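Local coordinates for protein tumor necrosis factor ligand superfamily member 9 (Mus musculus, PDB 6MKB) that binds the receptor TNFRSF9 as a cytokine of the tumor necrosis factor family and induces proliferation of activated peripheral blood T-cells, at residues V9-A15 / T157-L163; T25-S30 / Y45-K50; V62-L68 / V83-L87. All coordinates share one frame; numbering follows the deposited sequence.

Contact 1: V9-A15 / T157-L163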
loop_
_atom_site.group_PDB
_atom_site.type_symbol
_atom_site.label_atom_id
_atom_site.label_comp_id
_atom_site.label_asym_id
_atom_site.label_seq_id
_atom_site.Cartn_x
_atom_site.Cartn_y
_atom_site.Cartn_z
ATOM N N VAL B 9 -13.886 -11.861 -3.836
ATOM C CA VAL B 9 -14.212 -10.654 -4.589
ATOM C C VAL B 9 -12.963 -9.796 -4.567
ATOM O O VAL B 9 -12.537 -9.357 -3.498
ATOM C CB VAL B 9 -15.473 -9.948 -4.043
ATOM C CG1 VAL B 9 -15.723 -8.627 -4.766
ATOM C CG2 VAL B 9 -16.699 -10.859 -4.134
ATOM N N PHE B 10 -12.304 -9.665 -5.736
ATOM C CA PHE B 10 -11.032 -8.959 -5.899
ATOM C C PHE B 10 -10.894 -8.380 -7.294
ATOM O O PHE B 10 -11.310 -8.997 -8.274
ATOM C CB PHE B 10 -9.843 -9.940 -5.619
ATOM C CG PHE B 10 -8.442 -9.364 -5.784
ATOM C CD1 PHE B 10 -7.862 -8.600 -4.780
ATOM C CD2 PHE B 10 -7.709 -9.592 -6.943
ATOM C CE1 PHE B 10 -6.582 -8.063 -4.936
ATOM C CE2 PHE B 10 -6.426 -9.068 -7.092
ATOM C CZ PHE B 10 -5.871 -8.308 -6.088
ATOM N N ALA B 11 -10.257 -7.210 -7.382
ATOM C CA ALA B 11 -9.931 -6.533 -8.637
ATOM C C ALA B 11 -8.592 -5.814 -8.519
ATOM O O ALA B 11 -8.283 -5.266 -7.466
ATOM C CB ALA B 11 -11.023 -5.548 -9.013
ATOM N N LYS B 12 -7.799 -5.838 -9.588
ATOM C CA LYS B 12 -6.529 -5.118 -9.707
ATOM C C LYS B 12 -6.397 -4.655 -11.139
ATOM O O LYS B 12 -6.051 -5.450 -12.015
ATOM C CB LYS B 12 -5.301 -5.947 -9.261
ATOM C CG LYS B 12 -4.043 -5.082 -9.136
ATOM C CD LYS B 12 -2.760 -5.866 -8.842
ATOM C CE LYS B 12 -1.578 -4.981 -9.156
ATOM N NZ LYS B 12 -0.294 -5.569 -8.720
ATOM N N LEU B 13 -6.751 -3.387 -11.379
ATOM C CA LEU B 13 -6.704 -2.731 -12.688
ATOM C C LEU B 13 -5.349 -2.105 -12.882
ATOM O O LEU B 13 -4.738 -1.703 -11.906
ATOM C CB LEU B 13 -7.822 -1.669 -12.832
ATOM C CG LEU B 13 -9.250 -2.142 -12.535
ATOM C CD1 LEU B 13 -10.224 -1.014 -12.650
ATOM C CD2 LEU B 13 -9.671 -3.274 -13.427
ATOM N N LEU B 14 -4.868 -2.045 -14.128
ATOM C CA LEU B 14 -3.560 -1.474 -14.471
ATOM C C LEU B 14 -3.794 -0.282 -15.363
ATOM O O LEU B 14 -4.564 -0.362 -16.314
ATOM C CB LEU B 14 -2.634 -2.519 -15.134
ATOM C CG LEU B 14 -2.407 -3.853 -14.386
ATOM C CD1 LEU B 14 -1.470 -4.733 -15.177
ATOM C CD2 LEU B 14 -1.836 -3.637 -12.980
ATOM N N ALA B 15 -3.198 0.854 -15.003
ATOM C CA ALA B 15 -3.430 2.117 -15.684
ATOM C C ALA B 15 -2.929 2.117 -17.118
ATOM O O ALA B 15 -1.820 1.655 -17.394
ATOM C CB ALA B 15 -2.776 3.253 -14.903
ATOM N N THR B 157 0.999 1.686 -12.820
ATOM C CA THR B 157 0.168 2.178 -11.739
ATOM C C THR B 157 -1.068 1.241 -11.671
ATOM O O THR B 157 -1.562 0.768 -12.700
ATOM C CB THR B 157 -0.149 3.660 -12.043
ATOM O OG1 THR B 157 1.055 4.425 -11.889
ATOM C CG2 THR B 157 -1.306 4.246 -11.201
ATOM N N SER B 158 -1.504 0.926 -10.463
ATOM C CA SER B 158 -2.624 0.022 -10.273
ATOM C C SER B 158 -3.640 0.572 -9.274
ATOM O O SER B 158 -3.355 1.447 -8.449
ATOM C CB SER B 158 -2.133 -1.346 -9.814
ATOM O OG SER B 158 -1.467 -1.249 -8.560
ATOM N N PHE B 159 -4.854 0.069 -9.404
ATOM C CA PHE B 159 -5.966 0.389 -8.546
ATOM C C PHE B 159 -6.807 -0.861 -8.427
ATOM O O PHE B 159 -6.979 -1.591 -9.407
ATOM C CB PHE B 159 -6.740 1.586 -9.112
ATOM C CG PHE B 159 -8.220 1.705 -8.849
ATOM C CD1 PHE B 159 -8.705 1.835 -7.546
ATOM C CD2 PHE B 159 -9.119 1.832 -9.906
ATOM C CE1 PHE B 159 -10.082 1.972 -7.304
ATOM C CE2 PHE B 159 -10.486 2.023 -9.668
ATOM C CZ PHE B 159 -10.961 2.080 -8.370
ATOM N N GLY B 160 -7.278 -1.119 -7.217
ATOM C CA GLY B 160 -8.152 -2.254 -6.962
ATOM C C GLY B 160 -8.789 -2.252 -5.592
ATOM O O GLY B 160 -8.702 -1.267 -4.855
ATOM N N LEU B 161 -9.435 -3.369 -5.258
ATOM C CA LEU B 161 -10.127 -3.599 -3.987
ATOM C C LEU B 161 -10.438 -5.057 -3.817
ATOM O O LEU B 161 -10.304 -5.848 -4.761
ATOM C CB LEU B 161 -11.440 -2.766 -3.805
ATOM C CG LEU B 161 -12.398 -2.510 -5.005
ATOM C CD1 LEU B 161 -12.881 -3.764 -5.638
ATOM C CD2 LEU B 161 -13.603 -1.780 -4.558
ATOM N N PHE B 162 -10.822 -5.413 -2.593
ATOM C CA PHE B 162 -11.267 -6.737 -2.241
ATOM C C PHE B 162 -12.254 -6.686 -1.090
ATOM O O PHE B 162 -12.095 -5.883 -0.183
ATOM C CB PHE B 162 -10.124 -7.703 -1.944
ATOM C CG PHE B 162 -8.958 -7.310 -1.090
ATOM C CD1 PHE B 162 -8.999 -7.490 0.287
ATOM C CD2 PHE B 162 -7.736 -6.950 -1.672
ATOM C CE1 PHE B 162 -7.849 -7.254 1.075
ATOM C CE2 PHE B 162 -6.594 -6.713 -0.886
ATOM C CZ PHE B 162 -6.650 -6.888 0.475
ATOM N N LEU B 163 -13.288 -7.540 -1.145
ATOM C CA LEU B 163 -14.294 -7.629 -0.107
ATOM C C LEU B 163 -13.726 -8.386 1.084
ATOM O O LEU B 163 -13.366 -9.558 0.966
ATOM C CB LEU B 163 -15.590 -8.275 -0.633
ATOM C CG LEU B 163 -16.762 -8.445 0.363
ATOM C CD1 LEU B 163 -17.158 -7.099 1.002
ATOM C CD2 LEU B 163 -17.975 -9.045 -0.341
HETATM O O HOH W 1 -14.129 -11.512 -0.914
#
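Phe-10 and Phe-162 meet through unlike first torsions. In Phe-10 the ring carbon CG is anti to the backbone N (chi1 178°). In Phe-162 it stands between the backbone N and the carbonyl carbon (chi1 45°). CD1 of Phe-10 then comes 3.5 Å from CD2 of Phe-162. The rings touch rim to rim, planes at 32°, and neither lies over the face of the other. CB of Phe-162 sits at the edge of the Phe-10 ring, in its plane.

The two segments are antiparallel neighbours in the inner sheet of the TNF homology domain, a jelly-roll beta sandwich. They pair the first and last strands of the fold. Ala-11 with Leu-161 and Leu-13 with Phe-159 are hydrogen-bonded pairs. Leu-13 N gives a bond of 2.7 Å to Phe-159 O, and Phe-159 N returns one of 3.1 Å to Leu-13 O. Ala-15 N closes one end on Thr-157 O at 2.8 Å.

Leu-13 and Phe-159 lie side by side and point into the sandwich, where Phe-159 packs on Leu-64 and Val-133. Phe-10 and Phe-162 are on the other face of the sheet. There Phe-162 stacks on Phe-162 of the second subunit, so this face helps build the dimer of this crystal. Lys-12 shares that face, its chain extended, and packs on Leu-122 of the second subunit. Its CE passes 3.7 Å from CB of Ser-158. Gly-160, paired with Lys-12 without hydrogen bonds, has no side chain, and Ala-11 O lies where one would start. CA of Gly-160 makes a CA-H...O contact of 3.1 Å with Ala-11 O. At the other end Leu-163 N bonds to Val-9 O. Beyond it one water bridges the strands, accepting from Val-9 N and donating to Leu-163 O at 2.8 Å.

Contact 2: T25-S30 / Y45-K50. With SO4 (sulfate ion), chain K; SO4 (sulfate ion), chain M.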
loop_
_atom_site.group_PDB
_atom_site.type_symbol
_atom_site.label_atom_id
_atom_site.label_comp_id
_atom_site.label_asym_id
_atom_site.label_seq_id
_atom_site.Cartn_x
_atom_site.Cartn_y
_atom_site.Cartn_z
ATOM N N THR B 25 -9.096 12.041 -15.308
ATOM C CA THR B 25 -9.523 10.774 -14.726
ATOM C C THR B 25 -8.763 9.694 -15.482
ATOM O O THR B 25 -8.735 9.700 -16.721
ATOM C CB THR B 25 -11.030 10.629 -14.759
ATOM O OG1 THR B 25 -11.569 11.606 -13.865
ATOM C CG2 THR B 25 -11.484 9.242 -14.327
ATOM N N LEU B 26 -8.094 8.815 -14.751
ATOM C CA LEU B 26 -7.306 7.778 -15.374
ATOM C C LEU B 26 -8.168 6.692 -16.028
ATOM O O LEU B 26 -9.249 6.329 -15.522
ATOM C CB LEU B 26 -6.353 7.131 -14.362
ATOM C CG LEU B 26 -5.153 7.951 -13.918
ATOM C CD1 LEU B 26 -4.375 7.201 -12.894
ATOM C CD2 LEU B 26 -4.241 8.329 -15.090
ATOM N N ASN B 27 -7.659 6.192 -17.167
ATOM C CA ASN B 27 -8.201 5.077 -17.918
ATOM C C ASN B 27 -7.506 3.818 -17.414
ATOM O O ASN B 27 -6.335 3.870 -17.032
ATOM C CB ASN B 27 -7.983 5.282 -19.414
ATOM C CG ASN B 27 -9.105 6.051 -20.061
ATOM O OD1 ASN B 27 -10.270 5.625 -20.064
ATOM N ND2 ASN B 27 -8.781 7.205 -20.625
ATOM N N TRP B 28 -8.212 2.704 -17.381
ATOM C CA TRP B 28 -7.667 1.457 -16.874
ATOM C C TRP B 28 -7.836 0.314 -17.873
ATOM O O TRP B 28 -8.831 0.261 -18.606
ATOM C CB TRP B 28 -8.350 1.084 -15.526
ATOM C CG TRP B 28 -8.187 2.150 -14.491
ATOM C CD1 TRP B 28 -8.995 3.235 -14.298
ATOM C CD2 TRP B 28 -7.049 2.338 -13.631
ATOM N NE1 TRP B 28 -8.430 4.088 -13.372
ATOM C CE2 TRP B 28 -7.239 3.559 -12.944
ATOM C CE3 TRP B 28 -5.937 1.543 -13.301
ATOM C CZ2 TRP B 28 -6.340 4.017 -11.978
ATOM C CZ3 TRP B 28 -5.038 2.011 -12.366
ATOM C CH2 TRP B 28 -5.217 3.256 -11.750
ATOM N N HIS B 29 -6.840 -0.592 -17.899
ATOM C CA HIS B 29 -6.926 -1.879 -18.579
ATOM C C HIS B 29 -7.701 -2.763 -17.590
ATOM O O HIS B 29 -7.282 -2.841 -16.420
ATOM C CB HIS B 29 -5.530 -2.491 -18.872
ATOM C CG HIS B 29 -4.635 -1.713 -19.787
ATOM N ND1 HIS B 29 -4.898 -1.619 -21.151
ATOM C CD2 HIS B 29 -3.439 -1.134 -19.534
ATOM C CE1 HIS B 29 -3.888 -0.940 -21.662
ATOM N NE2 HIS B 29 -2.985 -0.630 -20.729
ATOM N N SER B 30 -8.827 -3.378 -18.009
ATOM C CA SER B 30 -9.623 -4.279 -17.140
ATOM C C SER B 30 -9.333 -5.794 -17.455
ATOM O O SER B 30 -9.842 -6.673 -16.754
ATOM C CB SER B 30 -11.117 -3.976 -17.268
ATOM O OG SER B 30 -11.581 -4.103 -18.603
ATOM N N TYR B 45 -16.006 -3.174 -14.735
ATOM C CA TYR B 45 -15.324 -1.945 -15.095
ATOM C C TYR B 45 -15.995 -1.333 -16.339
ATOM O O TYR B 45 -16.148 -2.006 -17.357
ATOM C CB TYR B 45 -13.808 -2.125 -15.285
ATOM C CG TYR B 45 -13.149 -0.830 -15.713
ATOM C CD1 TYR B 45 -13.093 0.267 -14.853
ATOM C CD2 TYR B 45 -12.667 -0.666 -17.009
ATOM C CE1 TYR B 45 -12.536 1.477 -15.261
ATOM C CE2 TYR B 45 -12.089 0.531 -17.418
ATOM C CZ TYR B 45 -12.028 1.600 -16.544
ATOM O OH TYR B 45 -11.486 2.781 -16.967
ATOM N N GLU B 46 -16.390 -0.050 -16.228
ATOM C CA GLU B 46 -17.056 0.732 -17.273
ATOM C C GLU B 46 -16.067 1.698 -17.928
ATOM O O GLU B 46 -15.662 2.685 -17.321
ATOM C CB GLU B 46 -18.258 1.495 -16.681
ATOM C CG GLU B 46 -19.385 0.593 -16.198
ATOM C CD GLU B 46 -20.731 1.274 -16.063
ATOM O OE1 GLU B 46 -20.822 2.492 -16.337
ATOM O OE2 GLU B 46 -21.709 0.580 -15.711
ATOM N N GLU B 47 -15.685 1.403 -19.175
ATOM C CA GLU B 47 -14.701 2.157 -19.966
ATOM C C GLU B 47 -15.080 3.638 -20.177
ATOM O O GLU B 47 -14.212 4.511 -20.071
ATOM C CB GLU B 47 -14.474 1.479 -21.327
ATOM C CG GLU B 47 -13.051 1.690 -21.831
ATOM C CD GLU B 47 -12.710 1.250 -23.245
ATOM O OE1 GLU B 47 -13.411 0.368 -23.792
ATOM O OE2 GLU B 47 -11.728 1.793 -23.802
ATOM N N ASP B 48 -16.355 3.901 -20.485
ATOM C CA ASP B 48 -16.921 5.223 -20.749
ATOM C C ASP B 48 -16.822 6.153 -19.525
ATOM O O ASP B 48 -16.337 7.289 -19.650
ATOM C CB ASP B 48 -18.387 5.098 -21.221
ATOM C CG ASP B 48 -19.269 4.159 -20.395
ATOM O OD1 ASP B 48 -18.970 2.934 -20.351
ATOM O OD2 ASP B 48 -20.273 4.641 -19.816
ATOM N N LYS B 49 -17.241 5.654 -18.345
ATOM C CA LYS B 49 -17.238 6.416 -17.092
ATOM C C LYS B 49 -15.890 6.342 -16.374
ATOM O O LYS B 49 -15.650 7.142 -15.463
ATOM C CB LYS B 49 -18.356 5.906 -16.161
ATOM C CG LYS B 49 -19.765 5.916 -16.766
ATOM C CD LYS B 49 -20.410 7.324 -16.828
ATOM C CE LYS B 49 -21.055 7.630 -18.174
ATOM N NZ LYS B 49 -22.283 6.820 -18.445
ATOM N N LYS B 50 -15.015 5.379 -16.793
ATOM C CA LYS B 50 -13.683 5.072 -16.240
ATOM C C LYS B 50 -13.853 4.665 -14.754
ATOM O O LYS B 50 -12.978 4.924 -13.908
ATOM C CB LYS B 50 -12.679 6.236 -16.429
ATOM C CG LYS B 50 -12.619 6.795 -17.851
ATOM C CD LYS B 50 -11.803 8.075 -17.939
ATOM C CE LYS B 50 -12.381 9.092 -18.885
ATOM N NZ LYS B 50 -12.496 8.583 -20.283
HETATM S S SO4 K . -7.392 -2.140 -23.252
HETATM O O1 SO4 K . -8.322 -1.560 -22.256
HETATM O O2 SO4 K . -8.200 -2.631 -24.393
HETATM O O3 SO4 K . -6.420 -1.136 -23.752
HETATM O O4 SO4 K . -6.642 -3.259 -22.637
HETATM S S SO4 M . -2.026 2.535 -23.536
HETATM O O1 SO4 M . -2.501 3.817 -22.952
HETATM O O2 SO4 M . -3.150 1.939 -24.312
HETATM O O3 SO4 M . -0.900 2.819 -24.467
HETATM O O4 SO4 M . -1.567 1.616 -22.460
HETATM O O HOH W 2 -10.547 5.852 -13.166
HETATM O O HOH W 3 -10.446 9.886 -21.668
#
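Lys-50 lies against residues 25-27 along its whole length. Its CB is 3.5 Å from Leu-26 O and also near CG2 of Thr-25. CG meets OD1 of Asn-27 at 3.4 Å. CD passes between that oxygen and CG2 of Thr-25, which is 3.8 Å away. The chain then bends at chi3 and chi4 (-142° and -59°). This keeps NZ beside the Asn-27 amide, and a water that accepts from NZ at 2.8 Å also takes a weak bond from Asn-27 ND2. A second water donates to Leu-26 O and Lys-50 O and accepts from Trp-28 NE1.

OH of Tyr-45 accepts a weak bond of 3.3 Å from Trp-28 N and sits in the plane of the indole, at its edge. The Tyr-45 ring touches Ser-30, with CD2 3.7 Å from Ser-30 CB. His-29 turns the other way; its ND1 bonds to one sulfate and its NE2, weakly, to a second, both probably from the crystallisation liquor.

Residues 47-50 form the turn of the hairpin between strands 43-46 and 51-54. That hairpin lies alongside strand 24-29, which is paired with strands 10-15 and 129-140; the Trp-28 ring packs inward on Leu-13, Val-133 and Phe-159.

Contact 3: V62-L68 / V83-L87. With NA (sodium ion), chain O.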
loop_
_atom_site.group_PDB
_atom_site.type_symbol
_atom_site.label_atom_id
_atom_site.label_comp_id
_atom_site.label_asym_id
_atom_site.label_seq_id
_atom_site.Cartn_x
_atom_site.Cartn_y
_atom_site.Cartn_z
ATOM N N VAL B 62 -9.503 -1.046 -0.166
ATOM C CA VAL B 62 -9.273 -0.371 -1.443
ATOM C C VAL B 62 -7.820 0.045 -1.476
ATOM O O VAL B 62 -7.289 0.499 -0.454
ATOM C CB VAL B 62 -10.242 0.817 -1.657
ATOM C CG1 VAL B 62 -10.190 1.301 -3.104
ATOM C CG2 VAL B 62 -11.666 0.442 -1.273
ATOM N N PHE B 63 -7.148 -0.171 -2.619
ATOM C CA PHE B 63 -5.729 0.148 -2.748
ATOM C C PHE B 63 -5.445 0.891 -4.041
ATOM O O PHE B 63 -6.127 0.713 -5.053
ATOM C CB PHE B 63 -4.850 -1.116 -2.632
ATOM C CG PHE B 63 -5.069 -2.180 -3.685
ATOM C CD1 PHE B 63 -4.368 -2.149 -4.894
ATOM C CD2 PHE B 63 -5.942 -3.240 -3.457
ATOM C CE1 PHE B 63 -4.589 -3.119 -5.880
ATOM C CE2 PHE B 63 -6.141 -4.224 -4.434
ATOM C CZ PHE B 63 -5.461 -4.160 -5.634
ATOM N N LEU B 64 -4.403 1.733 -3.970
ATOM C CA LEU B 64 -3.812 2.538 -5.028
ATOM C C LEU B 64 -2.324 2.370 -4.973
ATOM O O LEU B 64 -1.743 2.407 -3.884
ATOM C CB LEU B 64 -4.149 4.020 -4.883
ATOM C CG LEU B 64 -5.605 4.450 -5.041
ATOM C CD1 LEU B 64 -5.790 5.925 -4.568
ATOM C CD2 LEU B 64 -6.075 4.298 -6.493
ATOM N N GLU B 65 -1.695 2.204 -6.144
ATOM C CA GLU B 65 -0.248 2.140 -6.231
ATOM C C GLU B 65 0.224 3.000 -7.397
ATOM O O GLU B 65 -0.062 2.680 -8.542
ATOM C CB GLU B 65 0.246 0.707 -6.359
ATOM C CG GLU B 65 1.763 0.650 -6.310
ATOM C CD GLU B 65 2.347 -0.731 -6.137
ATOM O OE1 GLU B 65 3.594 -0.830 -6.133
ATOM O OE2 GLU B 65 1.572 -1.708 -6.014
ATOM N N LEU B 66 0.859 4.132 -7.082
ATOM C CA LEU B 66 1.384 5.075 -8.045
ATOM C C LEU B 66 2.803 4.714 -8.400
ATOM O O LEU B 66 3.650 4.573 -7.511
ATOM C CB LEU B 66 1.338 6.510 -7.500
ATOM C CG LEU B 66 1.899 7.636 -8.407
ATOM C CD1 LEU B 66 1.111 7.746 -9.724
ATOM C CD2 LEU B 66 1.860 8.983 -7.689
ATOM N N LYS B 67 3.057 4.563 -9.705
ATOM C CA LYS B 67 4.394 4.307 -10.221
ATOM C C LYS B 67 4.713 5.426 -11.204
ATOM O O LYS B 67 4.164 5.449 -12.302
ATOM C CB LYS B 67 4.538 2.901 -10.814
ATOM C CG LYS B 67 4.413 1.802 -9.764
ATOM C CD LYS B 67 4.926 0.491 -10.316
ATOM C CE LYS B 67 4.670 -0.658 -9.380
ATOM N NZ LYS B 67 4.994 -1.956 -10.018
ATOM N N LEU B 68 5.482 6.424 -10.739
ATOM C CA LEU B 68 5.897 7.577 -11.534
ATOM C C LEU B 68 7.214 7.307 -12.153
ATOM O O LEU B 68 8.200 7.162 -11.426
ATOM C CB LEU B 68 6.036 8.841 -10.662
ATOM C CG LEU B 68 4.876 9.726 -10.378
ATOM C CD1 LEU B 68 5.389 10.960 -9.680
ATOM C CD2 LEU B 68 4.140 10.113 -11.648
ATOM N N VAL B 83 2.426 15.135 -6.781
ATOM C CA VAL B 83 1.631 14.285 -7.674
ATOM C C VAL B 83 0.711 13.447 -6.789
ATOM O O VAL B 83 1.153 12.881 -5.788
ATOM C CB VAL B 83 2.467 13.423 -8.650
ATOM C CG1 VAL B 83 1.556 12.688 -9.640
ATOM C CG2 VAL B 83 3.491 14.273 -9.396
ATOM N N SER B 84 -0.563 13.377 -7.164
ATOM C CA SER B 84 -1.608 12.690 -6.435
ATOM C C SER B 84 -2.426 11.733 -7.281
ATOM O O SER B 84 -2.685 12.005 -8.453
ATOM C CB SER B 84 -2.564 13.730 -5.879
ATOM O OG SER B 84 -2.512 13.784 -4.471
ATOM N N LEU B 85 -2.884 10.631 -6.652
ATOM C CA LEU B 85 -3.890 9.676 -7.138
ATOM C C LEU B 85 -5.063 9.874 -6.208
ATOM O O LEU B 85 -4.923 9.640 -5.002
ATOM C CB LEU B 85 -3.413 8.220 -7.149
ATOM C CG LEU B 85 -2.397 7.762 -8.205
ATOM C CD1 LEU B 85 -2.301 6.262 -8.185
ATOM C CD2 LEU B 85 -2.752 8.248 -9.623
ATOM N N VAL B 86 -6.161 10.439 -6.720
ATOM C CA VAL B 86 -7.326 10.769 -5.903
ATOM C C VAL B 86 -8.443 9.773 -6.172
ATOM O O VAL B 86 -8.905 9.679 -7.302
ATOM C CB VAL B 86 -7.791 12.241 -6.148
ATOM C CG1 VAL B 86 -8.987 12.598 -5.272
ATOM C CG2 VAL B 86 -6.652 13.247 -5.930
ATOM N N LEU B 87 -8.876 9.031 -5.131
ATOM C CA LEU B 87 -9.973 8.065 -5.243
ATOM C C LEU B 87 -11.277 8.824 -5.261
ATOM O O LEU B 87 -11.573 9.501 -4.299
ATOM C CB LEU B 87 -9.955 7.025 -4.096
ATOM C CG LEU B 87 -11.050 5.912 -4.164
ATOM C CD1 LEU B 87 -10.853 4.982 -5.347
ATOM C CD2 LEU B 87 -11.096 5.117 -2.895
HETATM NA NA NA O . 5.230 4.387 -14.626
#
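Strands 62-68 and 83-87 run in nearly opposite directions, at 155°, with axes 8.3 Å apart and no hydrogen bond between them. Apolar side chains make nearly all of the contact. Leu-85 fits between Leu-64 and Leu-66. Its CG is anti to the carbonyl carbon (chi1 -73°), which carries CD1 to 3.7 Å from CB of Leu-66. Leu-66 has CG anti to its own backbone N (chi1 179°). One branch, CD1, reaches CG of Leu-85 at 3.8 Å and also lies near CD2 of that residue. The other, CD2, turns to CG1 of Val-83. Leu-64 comes from the other side of Leu-85: its CD1 lies 3.8 Å from the carbonyl O of Leu-85 and also near CB.

This is face-to-face packing across the jelly-roll sandwich of the TNF homology domain. Strand 62-68 belongs to the inner sheet and strand 83-87 to the outer one. The leucines and valines between them are part of the hydrophobic core. Phe-159 of the inner sheet and Leu-101 of the outer sheet extend this layer around Leu-64.

At one end Val-62 CG1 touches Leu-87 CD2 at 3.9 Å. At the other, Leu-68 and Val-83 meet tip to tip, CD1 of Leu-68 being 3.8 Å from CG2 of Val-83. CD2 of Leu-68 lies near the second branch, CG1 of Val-83. Residues between these inward positions face out of the sandwich. Phe-63 meets Tyr-61 of the second subunit, and Glu-65 packs on Ser-120 of that subunit. Lys-67 has its side chain directed away from strand 83-87. Its N donates to OG1 of Thr-157, and its O binds the sodium ion at 2.8 Å, together with Ser-69 OG and Asn-155 O.

Overall arrangement
All three lie in one TNF homology domain. Contacts 2 and 3 follow each other along the chain, and both are nested inside the loop closed by contact 1. The centre of contact 1 is about 12 Å from each of the others, which are about 15 Å apart. Contact 1 lies within the inner sheet. Its strand 157-163 is next to strand 62-68 of contact 3, through Ser-158 to Glu-65 and Gly-160 to Phe-63. Strand 10-15 neighbours strand 24-29 of contact 2. Contact 3 packs the inner sheet on the outer one, and the opposite face of the inner sheet, at contacts 1 and 3, meets the second subunit. No other chain of the assembly touches contact 2.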